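Local coordinates for protein 5,10-methylenetetrahydromethanopterin reductase (Methanopyrus kandleri, PDB 1EZW) that catalyses the reversible, coenzyme F420-dependent reduction of methylenetetrahydromethanopterin to methyltetrahydromethanopterin in methanogenesis from carbon dioxide, at residues Leu22-Glu27 with Val54-Ile59. Numbering follows the deposited sequence. Where two conformers were deposited one is given.
Sequences LIKVAE and VITSKI. With MG (magnesium ion), chain B.
The carboxylate of E27, on helix 16-28, grips three successive backbone N-H groups of the loop that leads from helix 45-54 into strand 60-63. OE2 accepts all three. I59 N donates to it at 2.8 Å along a nearly straight bond (172°). K58 N is equally close at 2.8 Å, and S57 N lies 3.1 Å from OE2. They arrive from different directions: OE2 takes S57 N on its syn lone pair, the side facing OE1, whereas K58 N lies 61° out of the carboxylate plane and I59 N less far out. OE1 receives a weak bond from S57 N. CG of E27 is anti to the backbone N (chi1 176°), and the chain runs on extended, carrying the carboxylate across to the loop.

Apolar contacts flank this grip. CG2 of I23 meets CG2 of I59 at 3.8 Å, the side chains crossing at about a right angle, and also touches CG2 of T56. Separately, the K24 chain makes van der Waals contact with a polar atom, running past the outer end of I55 O with CD closest at 3.4 Å; its NZ forms a salt bridge with D28 of the same chain and a hydrogen bond with W85 O of a second subunit.

Metal coordination occupies the loop's other side: T56 O binds magnesium at 2.3 Å. S57 OG is a longer, weaker ligand at 2.7 Å, and two waters and T56 O of the second subunit also bind this shared ion. Three N-H donors probably stabilise a negatively charged E27 in this buried setting, and its bonds hold S57 N, which directly follows the metal-binding carbonyl of T56, and so probably help to position the loop of this TIM barrel at the subunit interface.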
loop_
_atom_site.group_PDB
_atom_site.type_symbol
_atom_site.label_atom_id
_atom_site.label_comp_id
_atom_site.label_asym_id
_atom_site.label_seq_id
_atom_site.Cartn_x
_atom_site.Cartn_y
_atom_site.Cartn_z
ATOM N N LEU A 22 -2.101 -6.912 -12.274
ATOM C CA LEU A 22 -2.171 -6.847 -13.747
ATOM C C LEU A 22 -2.097 -5.413 -14.225
ATOM O O LEU A 22 -1.475 -5.108 -15.264
ATOM C CB LEU A 22 -3.426 -7.541 -14.285
ATOM C CG LEU A 22 -3.365 -9.071 -14.102
ATOM C CD1 LEU A 22 -4.729 -9.629 -14.544
ATOM C CD2 LEU A 22 -2.205 -9.727 -14.902
ATOM N N ILE A 23 -2.653 -4.509 -13.432
ATOM C CA ILE A 23 -2.553 -3.092 -13.823
ATOM C C ILE A 23 -1.094 -2.622 -13.728
ATOM O O ILE A 23 -0.626 -1.864 -14.594
ATOM C CB ILE A 23 -3.481 -2.231 -12.957
ATOM C CG1 ILE A 23 -4.940 -2.573 -13.311
ATOM C CG2 ILE A 23 -3.238 -0.725 -13.241
ATOM C CD1 ILE A 23 -6.017 -1.848 -12.442
ATOM N N LYS A 24 -0.361 -3.070 -12.696
ATOM C CA LYS A 24 1.063 -2.725 -12.628
ATOM C C LYS A 24 1.810 -3.324 -13.851
ATOM O O LYS A 24 2.643 -2.636 -14.437
ATOM C CB LYS A 24 1.667 -3.236 -11.297
ATOM C CG LYS A 24 3.201 -3.099 -11.165
ATOM C CD LYS A 24 3.611 -1.634 -11.241
ATOM C CE LYS A 24 5.014 -1.376 -10.613
ATOM N NZ LYS A 24 6.115 -1.926 -11.377
ATOM N N VAL A 25 1.518 -4.568 -14.234
ATOM C CA VAL A 25 2.164 -5.164 -15.416
ATOM C C VAL A 25 1.850 -4.323 -16.644
ATOM O O VAL A 25 2.769 -3.983 -17.412
ATOM C CB VAL A 25 1.789 -6.625 -15.621
ATOM C CG1 VAL A 25 2.490 -7.190 -16.901
ATOM C CG2 VAL A 25 2.278 -7.433 -14.377
ATOM N N ALA A 26 0.601 -3.909 -16.779
ATOM C CA ALA A 26 0.249 -3.019 -17.921
ATOM C C ALA A 26 1.046 -1.712 -17.887
ATOM O O ALA A 26 1.607 -1.258 -18.922
ATOM C CB ALA A 26 -1.263 -2.722 -17.930
ATOM N N GLU A 27 1.129 -1.059 -16.725
ATOM C CA GLU A 27 1.914 0.169 -16.621
ATOM C C GLU A 27 3.369 -0.095 -17.035
ATOM O O GLU A 27 3.970 0.692 -17.773
ATOM C CB GLU A 27 1.938 0.681 -15.180
ATOM C CG GLU A 27 2.809 1.909 -14.982
ATOM C CD GLU A 27 2.721 2.404 -13.542
ATOM O OE1 GLU A 27 3.709 2.277 -12.786
ATOM O OE2 GLU A 27 1.625 2.878 -13.194
ATOM N N VAL A 54 -2.179 2.386 -5.169
ATOM C CA VAL A 54 -1.088 2.168 -4.221
ATOM C C VAL A 54 0.086 1.367 -4.840
ATOM O O VAL A 54 1.268 1.607 -4.510
ATOM C CB VAL A 54 -1.720 1.427 -2.991
ATOM C CG1 VAL A 54 -0.715 0.717 -2.149
ATOM C CG2 VAL A 54 -2.484 2.484 -2.170
ATOM N N ILE A 55 -0.268 0.472 -5.759
ATOM C CA ILE A 55 0.661 -0.438 -6.428
ATOM C C ILE A 55 1.204 0.028 -7.775
ATOM O O ILE A 55 1.928 -0.689 -8.449
ATOM C CB ILE A 55 -0.064 -1.800 -6.627
ATOM C CG1 ILE A 55 -0.499 -2.342 -5.263
ATOM C CG2 ILE A 55 0.819 -2.782 -7.333
ATOM C CD1 ILE A 55 0.624 -2.571 -4.318
ATOM N N THR A 56 0.846 1.244 -8.169
ATOM C CA THR A 56 1.264 1.789 -9.466
ATOM C C THR A 56 1.672 3.229 -9.279
ATOM O O THR A 56 1.404 3.786 -8.228
ATOM C CB THR A 56 0.122 1.753 -10.526
ATOM O OG1 THR A 56 -1.021 2.473 -10.030
ATOM C CG2 THR A 56 -0.320 0.322 -10.832
ATOM N N SER A 57 2.298 3.824 -10.285
ATOM C CA SER A 57 2.731 5.222 -10.210
ATOM C C SER A 57 2.522 6.120 -11.403
ATOM O O SER A 57 2.712 7.335 -11.304
ATOM C CB SER A 57 4.213 5.285 -9.831
ATOM O OG SER A 57 4.297 4.918 -8.441
ATOM N N LYS A 58 2.213 5.542 -12.552
ATOM C CA LYS A 58 2.105 6.342 -13.788
ATOM C C LYS A 58 0.813 6.161 -14.557
ATOM O O LYS A 58 0.293 7.106 -15.190
ATOM C CB LYS A 58 3.248 5.928 -14.753
ATOM C CG LYS A 58 4.675 5.943 -14.205
ATOM C CD LYS A 58 5.643 5.360 -15.312
ATOM C CE LYS A 58 7.126 5.368 -14.899
ATOM N NZ LYS A 58 8.094 4.753 -15.878
ATOM N N ILE A 59 0.286 4.941 -14.550
ATOM C CA ILE A 59 -0.897 4.693 -15.358
ATOM C C ILE A 59 -2.118 5.464 -14.833
ATOM O O ILE A 59 -2.286 5.619 -13.618
ATOM C CB ILE A 59 -1.166 3.165 -15.428
ATOM C CG1 ILE A 59 -2.135 2.842 -16.554
ATOM C CG2 ILE A 59 -1.685 2.660 -14.085
ATOM C CD1 ILE A 59 -2.170 1.298 -16.830
HETATM MG MG MG B . 2.304 5.055 -6.576
HETATM O O HOH W 1 3.046 2.947 -5.692
HETATM O O HOH W 2 0.644 5.150 -4.840
#